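Local coordinates for putative metal-dependent phosphoesterase (Bifidobacterium adolescentis, PDB 3O0F), which hydrolyses phosphoesters with a trinuclear site of two irons and one zinc, binds adenosine monophosphate, and probably acts on nucleotides or nucleic-acid ends, at residues A[49-53]-A[141-145]; A[76-80]-A[182-188]; A[131-136]-A[148-152]; A[90-94]-A[285-291]. One frame throughout, in Å; residues are numbered along the deposited sequence. Where two conformers were deposited one is given.

Contact 1. Residues A[49-53]-A[141-145]; sequences DHDTT and RTTIG. With ZN (zinc ion), chain C; EDO (1,2-ethanediol), chain H.
The hydroxyl of Thr143 reaches the backbone carbonyl of His50, and the tight part of this small contact is built round that bond. Thr143 OG1 donates to His50 O at 2.8 Å, coming in nearly along the C=O axis (162° at the oxygen). With OG1 beside its own backbone N (chi1 -59°), the threonine turns its methyl CG2 toward the CB atoms of His50 and Asp51, while Thr52 CB packs against OG1 at 3.5 Å. Both segments are loops of the PHP domain: 49-53 follows strand 44-47, whereas 141-145 leads into helix 146-155. They meet beside the metal centre, where His50 NE2 binds the zinc ion at 2.1 Å, with Asp25 and His263 as further protein ligands, and Gly145 lines the adenosine monophosphate pocket. Toward Arg141 the packing gives way to solvent. Here water 1 donates to both Arg141 O (2.6 Å) and Thr143 OG1 (2.8 Å) and is also hydrogen-bonded to Thr52 OG1, itself bonded to Ala54 just beyond the segment; the Thr143 hydroxyl thus gives one bond to protein and takes one from water. The exposed guanidinium of Arg141 pairs with Glu138. Near the metal a 1,2-ethanediol, probably from the crystallisation liquor, is bound: its O2 donates to Thr143 O, and its C1 lies over one face of the His50 imidazole, 3.6 Å above the plane.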
loop_
_atom_site.group_PDB
_atom_site.type_symbol
_atom_site.label_atom_id
_atom_site.label_comp_id
_atom_site.label_asym_id
_atom_site.label_seq_id
_atom_site.Cartn_x
_atom_site.Cartn_y
_atom_site.Cartn_z
ATOM N N ASP A 49 -0.748 -3.929 3.793
ATOM C CA ASP A 49 -0.430 -2.792 4.641
ATOM C C ASP A 49 0.967 -2.181 4.400
ATOM O O ASP A 49 1.883 -2.861 3.937
ATOM C CB ASP A 49 -0.574 -3.172 6.120
ATOM C CG ASP A 49 -2.029 -3.349 6.527
ATOM O OD1 ASP A 49 -2.793 -2.368 6.350
ATOM O OD2 ASP A 49 -2.385 -4.449 7.007
ATOM N N HIS A 50 1.106 -0.902 4.746
ATOM C CA HIS A 50 2.342 -0.133 4.547
ATOM C C HIS A 50 3.468 -0.672 5.432
ATOM O O HIS A 50 3.295 -0.773 6.637
ATOM C CB HIS A 50 2.103 1.327 4.923
ATOM C CG HIS A 50 1.121 2.011 4.048
ATOM N ND1 HIS A 50 1.467 2.520 2.815
ATOM C CD2 HIS A 50 -0.200 2.272 4.213
ATOM C CE1 HIS A 50 0.398 3.047 2.251
ATOM N NE2 HIS A 50 -0.613 2.932 3.087
ATOM N N ASP A 51 4.587 -1.051 4.811
ATOM C CA ASP A 51 5.875 -1.337 5.498
ATOM C C ASP A 51 5.805 -2.349 6.670
ATOM O O ASP A 51 6.430 -2.158 7.706
ATOM C CB ASP A 51 6.487 -0.006 5.936
ATOM C CG ASP A 51 6.583 0.977 4.790
ATOM O OD1 ASP A 51 7.228 0.616 3.782
ATOM O OD2 ASP A 51 6.014 2.098 4.870
ATOM N N THR A 52 4.994 -3.394 6.501
ATOM C CA THR A 52 4.738 -4.354 7.567
ATOM C C THR A 52 4.132 -5.665 7.054
ATOM O O THR A 52 3.470 -5.707 5.999
ATOM C CB THR A 52 3.765 -3.761 8.634
ATOM O OG1 THR A 52 3.744 -4.596 9.805
ATOM C CG2 THR A 52 2.318 -3.598 8.054
ATOM N N THR A 53 4.327 -6.717 7.856
ATOM C CA THR A 53 3.570 -7.981 7.736
ATOM C C THR A 53 2.765 -8.258 8.998
ATOM O O THR A 53 2.346 -9.393 9.242
ATOM C CB THR A 53 4.547 -9.166 7.528
ATOM O OG1 THR A 53 5.437 -9.240 8.661
ATOM C CG2 THR A 53 5.349 -8.947 6.273
ATOM N N ARG A 141 2.100 -2.244 16.666
ATOM C CA ARG A 141 2.004 -3.096 15.483
ATOM C C ARG A 141 1.399 -2.377 14.267
ATOM O O ARG A 141 1.287 -2.969 13.193
ATOM C CB ARG A 141 1.227 -4.367 15.794
ATOM C CG ARG A 141 2.000 -5.368 16.654
ATOM C CD ARG A 141 1.338 -6.738 16.667
ATOM N NE ARG A 141 -0.027 -6.627 17.174
ATOM C CZ ARG A 141 -0.989 -7.537 17.019
ATOM N NH1 ARG A 141 -0.764 -8.675 16.384
ATOM N NH2 ARG A 141 -2.203 -7.299 17.507
ATOM N N THR A 142 0.994 -1.120 14.463
ATOM C CA THR A 142 0.489 -0.276 13.408
ATOM C C THR A 142 1.627 0.574 12.836
ATOM O O THR A 142 2.343 1.227 13.569
ATOM C CB THR A 142 -0.637 0.665 13.906
ATOM O OG1 THR A 142 -1.817 -0.101 14.240
ATOM C CG2 THR A 142 -0.994 1.713 12.847
ATOM N N THR A 143 1.771 0.555 11.519
ATOM C CA THR A 143 2.660 1.467 10.782
ATOM C C THR A 143 2.033 2.852 10.682
ATOM O O THR A 143 1.025 3.038 9.995
ATOM C CB THR A 143 2.880 0.978 9.352
ATOM O OG1 THR A 143 3.448 -0.336 9.363
ATOM C CG2 THR A 143 3.800 1.941 8.575
ATOM N N ILE A 144 2.661 3.835 11.334
ATOM C CA ILE A 144 2.082 5.161 11.494
ATOM C C ILE A 144 2.431 6.082 10.321
ATOM O O ILE A 144 3.475 5.951 9.689
ATOM C CB ILE A 144 2.633 5.806 12.758
ATOM C CG1 ILE A 144 1.692 6.906 13.285
ATOM C CG2 ILE A 144 4.038 6.374 12.470
ATOM C CD1 ILE A 144 2.027 7.387 14.721
ATOM N N GLY A 145 1.580 7.060 10.058
ATOM C CA GLY A 145 1.911 8.072 9.076
ATOM C C GLY A 145 0.925 9.212 9.136
ATOM O O GLY A 145 0.230 9.392 10.135
HETATM ZN ZN ZN C . -2.649 3.491 2.872
HETATM C C1 EDO H . 0.216 5.483 5.856
HETATM O O1 EDO H . 1.432 6.057 5.370
HETATM C C2 EDO H . 0.347 5.137 7.334
HETATM O O2 EDO H . 0.956 3.839 7.420
HETATM O O HOH W 1 3.107 -2.271 11.415
#

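Contact 2. Residues A[76-80]-A[182-188]; sequences ITAVD and SPSTHEV
Asp80 and Thr185 cross at about a right angle, and the threonine hydroxyl donates to Asp80 OD2 (2.8 Å) from above the carboxylate plane, 52° out of it. Thr185 OG1 can do this because it sits between its backbone N and carbonyl carbon (chi1 53°), which also sets the hydroxyl over the rim of one face of the His186 ring. The other carboxylate oxygen, Asp80 OD1, accepts from water 2, which is in turn hydrogen-bonded to His186 NE2; ND1 of that ring is bonded to Asp225. At the other end Ile76 and Val188 meet tip to tip, CG2 to CG2 at 3.7 Å, and Ala78 CB adds to this apolar patch. Between the two ends the backbones form a single beta bridge, Val79 with Ser184: Val79 N donates to Pro183 O (3.0 Å) and Thr185 N to Val79 O (3.1 Å). Ser184 is the N-cap of helix 185-194, its OG accepting from Glu187 N at 3.1 Å. Strand 70-80 therefore docks on the very start of that helix. Gripped by the Thr185 hydroxyl and by water 2, and lying beside the first turn of the helix, the Asp80 carboxylate is probably favoured in its charged form.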
loop_
_atom_site.group_PDB
_atom_site.type_symbol
_atom_site.label_atom_id
_atom_site.label_comp_id
_atom_site.label_asym_id
_atom_site.label_seq_id
_atom_site.Cartn_x
_atom_site.Cartn_y
_atom_site.Cartn_z
ATOM N N ILE A 76 5.248 -1.130 0.082
ATOM C CA ILE A 76 6.523 -0.647 0.567
ATOM C C ILE A 76 6.718 0.779 0.074
ATOM O O ILE A 76 6.656 1.052 -1.143
ATOM C CB ILE A 76 7.697 -1.523 0.071
ATOM C CG1 ILE A 76 7.440 -2.987 0.440
ATOM C CG2 ILE A 76 9.047 -1.017 0.660
ATOM C CD1 ILE A 76 8.472 -3.968 -0.102
ATOM N N THR A 77 7.016 1.657 1.026
ATOM C CA THR A 77 7.309 3.058 0.731
ATOM C C THR A 77 8.722 3.178 0.142
ATOM O O THR A 77 9.675 2.670 0.718
ATOM C CB THR A 77 7.244 3.889 2.073
ATOM O OG1 THR A 77 6.067 3.542 2.807
ATOM C CG2 THR A 77 7.242 5.413 1.837
ATOM N N ALA A 78 8.856 3.838 -0.995
ATOM C CA ALA A 78 10.110 3.927 -1.671
ATOM C C ALA A 78 10.230 5.263 -2.424
ATOM O O ALA A 78 9.270 6.030 -2.497
ATOM C CB ALA A 78 10.313 2.708 -2.619
ATOM N N VAL A 79 11.424 5.535 -2.937
ATOM C CA VAL A 79 11.683 6.740 -3.720
ATOM C C VAL A 79 12.590 6.434 -4.899
ATOM O O VAL A 79 13.491 5.605 -4.793
ATOM C CB VAL A 79 12.329 7.879 -2.857
ATOM C CG1 VAL A 79 13.587 7.386 -2.140
ATOM C CG2 VAL A 79 12.667 9.071 -3.736
ATOM N N ASP A 80 12.362 7.125 -6.014
ATOM C CA ASP A 80 13.211 7.021 -7.196
ATOM C C ASP A 80 13.573 8.409 -7.772
ATOM O O ASP A 80 12.734 9.108 -8.354
ATOM C CB ASP A 80 12.516 6.154 -8.242
ATOM C CG ASP A 80 13.467 5.648 -9.292
ATOM O OD1 ASP A 80 14.347 6.440 -9.691
ATOM O OD2 ASP A 80 13.309 4.487 -9.746
ATOM N N SER A 182 13.230 7.254 2.913
ATOM C CA SER A 182 12.735 6.032 2.289
ATOM C C SER A 182 13.820 5.310 1.539
ATOM O O SER A 182 14.699 5.958 0.967
ATOM C CB SER A 182 11.664 6.379 1.262
ATOM O OG SER A 182 10.498 6.816 1.924
ATOM N N PRO A 183 13.715 3.973 1.451
ATOM C CA PRO A 183 14.705 3.280 0.619
ATOM C C PRO A 183 14.467 3.553 -0.880
ATOM O O PRO A 183 13.360 3.971 -1.277
ATOM C CB PRO A 183 14.476 1.803 0.953
ATOM C CG PRO A 183 13.039 1.723 1.393
ATOM C CD PRO A 183 12.788 3.039 2.115
ATOM N N SER A 184 15.472 3.319 -1.703
ATOM C CA SER A 184 15.285 3.452 -3.136
ATOM C C SER A 184 14.495 2.260 -3.692
ATOM O O SER A 184 14.456 1.173 -3.097
ATOM C CB SER A 184 16.615 3.532 -3.853
ATOM O OG SER A 184 17.229 2.251 -3.798
ATOM N N THR A 185 13.863 2.485 -4.834
ATOM C CA THR A 185 13.182 1.418 -5.571
ATOM C C THR A 185 14.153 0.286 -5.933
ATOM O O THR A 185 13.763 -0.858 -5.866
ATOM C CB THR A 185 12.509 1.931 -6.840
ATOM O OG1 THR A 185 13.461 2.641 -7.637
ATOM C CG2 THR A 185 11.329 2.859 -6.480
ATOM N N HIS A 186 15.405 0.600 -6.254
ATOM C CA HIS A 186 16.378 -0.452 -6.577
ATOM C C HIS A 186 16.673 -1.346 -5.367
ATOM O O HIS A 186 16.823 -2.563 -5.510
ATOM C CB HIS A 186 17.679 0.148 -7.106
ATOM C CG HIS A 186 17.464 1.244 -8.105
ATOM N ND1 HIS A 186 16.733 1.061 -9.262
ATOM C CD2 HIS A 186 17.879 2.533 -8.117
ATOM C CE1 HIS A 186 16.699 2.197 -9.940
ATOM N NE2 HIS A 186 17.384 3.106 -9.265
ATOM N N GLU A 187 16.745 -0.740 -4.188
ATOM C CA GLU A 187 16.947 -1.490 -2.971
ATOM C C GLU A 187 15.719 -2.307 -2.633
ATOM O O GLU A 187 15.849 -3.478 -2.285
ATOM C CB GLU A 187 17.278 -0.622 -1.749
ATOM C CG GLU A 187 17.523 -1.560 -0.559
ATOM C CD GLU A 187 17.840 -0.921 0.766
ATOM O OE1 GLU A 187 17.687 0.317 0.910
ATOM O OE2 GLU A 187 18.251 -1.704 1.664
ATOM N N VAL A 188 14.544 -1.709 -2.715
ATOM C CA VAL A 188 13.282 -2.444 -2.444
ATOM C C VAL A 188 13.116 -3.644 -3.377
ATOM O O VAL A 188 12.830 -4.770 -2.928
ATOM C CB VAL A 188 12.076 -1.499 -2.505
ATOM C CG1 VAL A 188 10.725 -2.299 -2.566
ATOM C CG2 VAL A 188 12.116 -0.529 -1.273
HETATM O O HOH W 2 16.862 5.642 -9.857
#

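Contact 3. Residues A[131-136]-A[148-152]; sequences DVLAQV and HIADA
At the edge of the His148 ring, in its plane, lies Gln135 O, 3.4 Å from CD2, while Val136 CG2 comes within 4.0 Å of that same carbon, its side chain crossing the histidine at about a right angle. Both ring nitrogens are used elsewhere, NE2 with Ser24 O and ND1 with Gly145 N, which fixes the rotation of the ring. Two more flat groups, the Gln135 amide and the Asp151 carboxylate, have planes 75° apart. Gln135 bends at chi2 (-58°), laying its chain along the helix: CG packs on Ala152 N and OE1 reaches Asp151 CB, both at 3.6 Å. Water 3 lies near Gln135 O and Asp151 OD2, and Asp151 OD1 forms a salt bridge with Arg162, a residue that binds adenosine monophosphate. Deeper in, Val132 presents CG2 to Ala152 CB (3.9 Å) and CG1 to His148 CB. The type I turn from Leu133 to Val136 brings Gln135 and Val136 against helix 146-155. Ile149 and Val132 both also touch the long helix 97-124, and Ala150 faces helix 162-166, so helix 146-155 is packed between these elements.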
loop_
_atom_site.group_PDB
_atom_site.type_symbol
_atom_site.label_atom_id
_atom_site.label_comp_id
_atom_site.label_asym_id
_atom_site.label_seq_id
_atom_site.Cartn_x
_atom_site.Cartn_y
_atom_site.Cartn_z
ATOM N N ASP A 131 -3.461 12.275 21.027
ATOM C CA ASP A 131 -4.646 12.205 20.180
ATOM C C ASP A 131 -4.314 11.352 18.947
ATOM O O ASP A 131 -5.132 10.554 18.479
ATOM C CB ASP A 131 -5.109 13.608 19.767
ATOM C CG ASP A 131 -5.413 14.505 20.969
ATOM O OD1 ASP A 131 -5.771 13.974 22.059
ATOM O OD2 ASP A 131 -5.290 15.748 20.825
ATOM N N VAL A 132 -3.089 11.484 18.454
ATOM C CA VAL A 132 -2.661 10.673 17.286
ATOM C C VAL A 132 -2.521 9.218 17.687
ATOM O O VAL A 132 -3.010 8.315 16.989
ATOM C CB VAL A 132 -1.358 11.179 16.655
ATOM C CG1 VAL A 132 -0.962 10.288 15.459
ATOM C CG2 VAL A 132 -1.517 12.641 16.229
ATOM N N LEU A 133 -1.844 8.984 18.804
ATOM C CA LEU A 133 -1.705 7.637 19.333
ATOM C C LEU A 133 -3.078 6.989 19.524
ATOM O O LEU A 133 -3.222 5.805 19.288
ATOM C CB LEU A 133 -0.907 7.620 20.642
ATOM C CG LEU A 133 0.616 7.773 20.572
ATOM C CD1 LEU A 133 1.223 7.577 21.982
ATOM C CD2 LEU A 133 1.245 6.807 19.554
ATOM N N ALA A 134 -4.094 7.765 19.900
ATOM C CA ALA A 134 -5.462 7.232 19.963
ATOM C C ALA A 134 -6.011 6.715 18.637
ATOM O O ALA A 134 -6.941 5.886 18.644
ATOM C CB ALA A 134 -6.446 8.273 20.610
ATOM N N GLN A 135 -5.441 7.160 17.501
ATOM C CA GLN A 135 -5.940 6.746 16.171
ATOM C C GLN A 135 -5.135 5.575 15.578
ATOM O O GLN A 135 -5.492 5.052 14.508
ATOM C CB GLN A 135 -5.903 7.923 15.179
ATOM C CG GLN A 135 -6.790 9.108 15.535
ATOM C CD GLN A 135 -8.263 8.744 15.679
ATOM O OE1 GLN A 135 -8.786 7.941 14.921
ATOM N NE2 GLN A 135 -8.925 9.320 16.681
ATOM N N VAL A 136 -4.046 5.198 16.263
ATOM C CA VAL A 136 -3.195 4.063 15.894
ATOM C C VAL A 136 -3.754 2.760 16.519
ATOM O O VAL A 136 -3.479 2.474 17.689
ATOM C CB VAL A 136 -1.758 4.341 16.396
ATOM C CG1 VAL A 136 -0.841 3.206 16.113
ATOM C CG2 VAL A 136 -1.216 5.616 15.770
ATOM N N HIS A 148 -3.029 8.949 10.309
ATOM C CA HIS A 148 -3.313 8.971 11.717
ATOM C C HIS A 148 -3.340 10.387 12.282
ATOM O O HIS A 148 -4.124 10.662 13.168
ATOM C CB HIS A 148 -2.320 8.083 12.487
ATOM C CG HIS A 148 -2.279 6.681 11.966
ATOM N ND1 HIS A 148 -1.367 6.272 11.024
ATOM C CD2 HIS A 148 -3.090 5.624 12.190
ATOM C CE1 HIS A 148 -1.619 5.021 10.685
ATOM N NE2 HIS A 148 -2.643 4.596 11.407
ATOM N N ILE A 149 -2.490 11.268 11.765
ATOM C CA ILE A 149 -2.599 12.691 12.043
ATOM C C ILE A 149 -3.931 13.236 11.518
ATOM O O ILE A 149 -4.651 13.921 12.240
ATOM C CB ILE A 149 -1.465 13.544 11.408
ATOM C CG1 ILE A 149 -0.073 13.043 11.805
ATOM C CG2 ILE A 149 -1.623 15.030 11.825
ATOM C CD1 ILE A 149 1.082 13.923 11.268
ATOM N N ALA A 150 -4.255 12.961 10.256
ATOM C CA ALA A 150 -5.533 13.430 9.691
ATOM C C ALA A 150 -6.688 12.965 10.552
ATOM O O ALA A 150 -7.548 13.761 10.910
ATOM C CB ALA A 150 -5.705 12.949 8.242
ATOM N N ASP A 151 -6.700 11.672 10.907
ATOM C CA ASP A 151 -7.732 11.133 11.787
ATOM C C ASP A 151 -7.829 11.872 13.130
ATOM O O ASP A 151 -8.932 12.121 13.616
ATOM C CB ASP A 151 -7.504 9.636 12.056
ATOM C CG ASP A 151 -7.729 8.758 10.800
ATOM O OD1 ASP A 151 -8.356 9.256 9.807
ATOM O OD2 ASP A 151 -7.265 7.565 10.807
ATOM N N ALA A 152 -6.688 12.184 13.746
ATOM C CA ALA A 152 -6.714 12.902 15.018
ATOM C C ALA A 152 -7.346 14.296 14.831
ATOM O O ALA A 152 -8.081 14.770 15.716
ATOM C CB ALA A 152 -5.329 12.996 15.627
HETATM O O HOH W 3 -7.267 5.494 12.405
#

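Contact 4. Residues A[90-94]-A[285-291]; sequences FQYDP and LCRGVDL
Gln91 carries this contact with both its backbone and its amide. Val289 N donates to Gln91 O at 2.8 Å, nearly straight at 168°, and Val289 CB rests on the same oxygen, 3.4 Å away. The Gln91 chain is bent at chi2 (-68°), which sends the amide back between the leucines: NE2 lies 3.8 Å from Leu285 CD2 and 4.1 Å from Leu291 CD1. That nitrogen donates to two waters. Water 4 donates to Leu285 O (2.6 Å) and Val289 O, and water 5 accepts from Leu291 N, so the amide is tied through solvent to three backbone groups of the other segment. Farther along, Leu291 lays CD1 against Tyr92 O and CD2 against Pro94 CD, each at 3.7 Å, leucine and proline passing alongside in opposed senses. Next outward, Leu72 N donates to Gln91 OE1 and orients the amide, while Gly288, where the chain leaves helix 278-287, lets the backbones come close: its CA is 3.5 Å from Gln91 O. The C-terminal tail thus closes over the loop between strand 83-90 and helix 97-124, with Leu71 and Leu72 of strand 70-80 touching Gln91, Leu285 and Leu291, and Trp56 of helix 56-66 beside Pro94 and Leu291.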
loop_
_atom_site.group_PDB
_atom_site.type_symbol
_atom_site.label_atom_id
_atom_site.label_comp_id
_atom_site.label_asym_id
_atom_site.label_seq_id
_atom_site.Cartn_x
_atom_site.Cartn_y
_atom_site.Cartn_z
ATOM N N PHE A 90 4.400 -9.181 -2.837
ATOM C CA PHE A 90 3.536 -10.294 -2.460
ATOM C C PHE A 90 4.345 -11.591 -2.306
ATOM O O PHE A 90 5.322 -11.832 -3.044
ATOM C CB PHE A 90 2.484 -10.545 -3.533
ATOM C CG PHE A 90 1.547 -9.393 -3.742
ATOM C CD1 PHE A 90 0.531 -9.140 -2.824
ATOM C CD2 PHE A 90 1.693 -8.570 -4.837
ATOM C CE1 PHE A 90 -0.321 -8.033 -2.998
ATOM C CE2 PHE A 90 0.819 -7.501 -5.051
ATOM C CZ PHE A 90 -0.172 -7.237 -4.120
ATOM N N GLN A 91 3.859 -12.429 -1.403
ATOM C CA GLN A 91 4.306 -13.825 -1.281
ATOM C C GLN A 91 5.806 -13.963 -1.141
ATOM O O GLN A 91 6.453 -14.723 -1.871
ATOM C CB GLN A 91 3.760 -14.658 -2.459
ATOM C CG GLN A 91 2.196 -14.691 -2.488
ATOM C CD GLN A 91 1.589 -15.464 -1.321
ATOM O OE1 GLN A 91 0.807 -14.916 -0.539
ATOM N NE2 GLN A 91 1.937 -16.756 -1.210
ATOM N N TYR A 92 6.363 -13.221 -0.198
ATOM C CA TYR A 92 7.799 -13.299 0.116
ATOM C C TYR A 92 7.977 -13.879 1.508
ATOM O O TYR A 92 7.028 -13.912 2.299
ATOM C CB TYR A 92 8.455 -11.933 0.005
ATOM C CG TYR A 92 7.893 -10.911 0.921
ATOM C CD1 TYR A 92 8.395 -10.746 2.194
ATOM C CD2 TYR A 92 6.850 -10.096 0.511
ATOM C CE1 TYR A 92 7.888 -9.796 3.039
ATOM C CE2 TYR A 92 6.311 -9.142 1.355
ATOM C CZ TYR A 92 6.835 -8.986 2.605
ATOM O OH TYR A 92 6.300 -8.044 3.433
ATOM N N ASP A 93 9.186 -14.331 1.823
ATOM C CA ASP A 93 9.478 -14.867 3.163
ATOM C C ASP A 93 9.462 -13.779 4.234
ATOM O O ASP A 93 10.336 -12.921 4.265
ATOM C CB ASP A 93 10.815 -15.597 3.149
ATOM C CG ASP A 93 11.284 -16.023 4.524
ATOM O OD1 ASP A 93 10.508 -15.924 5.531
ATOM O OD2 ASP A 93 12.483 -16.405 4.584
ATOM N N PRO A 94 8.464 -13.796 5.126
ATOM C CA PRO A 94 8.375 -12.686 6.100
ATOM C C PRO A 94 9.515 -12.627 7.120
ATOM O O PRO A 94 9.762 -11.587 7.694
ATOM C CB PRO A 94 7.027 -12.927 6.780
ATOM C CG PRO A 94 6.823 -14.386 6.711
ATOM C CD PRO A 94 7.414 -14.807 5.365
ATOM N N LEU A 285 1.281 -16.300 -7.436
ATOM C CA LEU A 285 1.393 -17.382 -6.462
ATOM C C LEU A 285 2.492 -18.354 -6.846
ATOM O O LEU A 285 3.272 -18.848 -5.986
ATOM C CB LEU A 285 0.057 -18.113 -6.336
ATOM C CG LEU A 285 -1.001 -17.427 -5.448
ATOM C CD1 LEU A 285 -2.359 -18.062 -5.658
ATOM C CD2 LEU A 285 -0.643 -17.474 -3.970
ATOM N N CYS A 286 2.545 -18.638 -8.146
ATOM C CA CYS A 286 3.564 -19.529 -8.718
ATOM C C CYS A 286 4.961 -18.951 -8.670
ATOM O O CYS A 286 5.909 -19.691 -8.426
ATOM C CB CYS A 286 3.202 -19.951 -10.145
ATOM S SG CYS A 286 1.730 -20.993 -10.216
ATOM N N ARG A 287 5.107 -17.641 -8.845
ATOM C CA ARG A 287 6.398 -17.028 -8.724
ATOM C C ARG A 287 6.874 -16.835 -7.313
ATOM O O ARG A 287 8.075 -16.836 -7.104
ATOM C CB ARG A 287 6.432 -15.634 -9.349
ATOM C CG ARG A 287 6.316 -15.676 -10.772
ATOM C CD ARG A 287 6.633 -14.343 -11.337
ATOM N NE ARG A 287 6.172 -14.345 -12.686
ATOM C CZ ARG A 287 6.377 -13.393 -13.568
ATOM N NH1 ARG A 287 7.075 -12.292 -13.262
ATOM N NH2 ARG A 287 5.872 -13.584 -14.771
ATOM N N GLY A 288 5.962 -16.597 -6.378
ATOM C CA GLY A 288 6.308 -16.316 -4.972
ATOM C C GLY A 288 6.635 -17.556 -4.143
ATOM O O GLY A 288 6.699 -18.691 -4.643
ATOM N N VAL A 289 6.914 -17.304 -2.874
ATOM C CA VAL A 289 7.274 -18.296 -1.907
ATOM C C VAL A 289 5.998 -19.064 -1.486
ATOM O O VAL A 289 4.900 -18.484 -1.393
ATOM C CB VAL A 289 7.886 -17.580 -0.661
ATOM C CG1 VAL A 289 8.057 -18.524 0.509
ATOM C CG2 VAL A 289 9.258 -16.925 -1.046
ATOM N N ASP A 290 6.157 -20.352 -1.241
ATOM C CA ASP A 290 5.069 -21.185 -0.717
ATOM C C ASP A 290 4.971 -20.939 0.776
ATOM O O ASP A 290 5.797 -21.425 1.537
ATOM C CB ASP A 290 5.384 -22.644 -1.027
ATOM C CG ASP A 290 4.288 -23.632 -0.573
ATOM O OD1 ASP A 290 3.424 -23.311 0.292
ATOM O OD2 ASP A 290 4.310 -24.759 -1.120
ATOM N N LEU A 291 3.988 -20.157 1.192
ATOM C CA LEU A 291 3.812 -19.821 2.624
ATOM C C LEU A 291 2.781 -20.718 3.318
ATOM O O LEU A 291 2.494 -20.524 4.495
ATOM C CB LEU A 291 3.393 -18.341 2.780
ATOM C CG LEU A 291 4.469 -17.324 2.329
ATOM C CD1 LEU A 291 3.914 -15.901 2.231
ATOM C CD2 LEU A 291 5.720 -17.372 3.237
HETATM O O HOH W 4 3.149 -18.320 -3.480
HETATM O O HOH W 5 1.253 -19.294 0.180
#

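How the contacts relate
Contact 1 is the hub of the four. It touches contact 2 through Asp51 OD2 and Thr77 OG1, which probably share a hydrogen bond; contact 3 through Thr142 and Thr143 against Val136 and His148; and contact 4 through Thr53 against Tyr92. Its centre lies about 16, 14 and 19 Å from theirs. Contacts 3 and 4 are farthest apart, about 33 Å between centres and on opposite sides of the chain's centre. In sequence contact 1 alternates with each of the others, while contact 3 is nested inside the loops closed by contacts 2 and 4. Strand 70-80, carrying the metal ligand Glu75, supplies one side of contact 2, and strand 83-90, carrying His86, runs into contact 4.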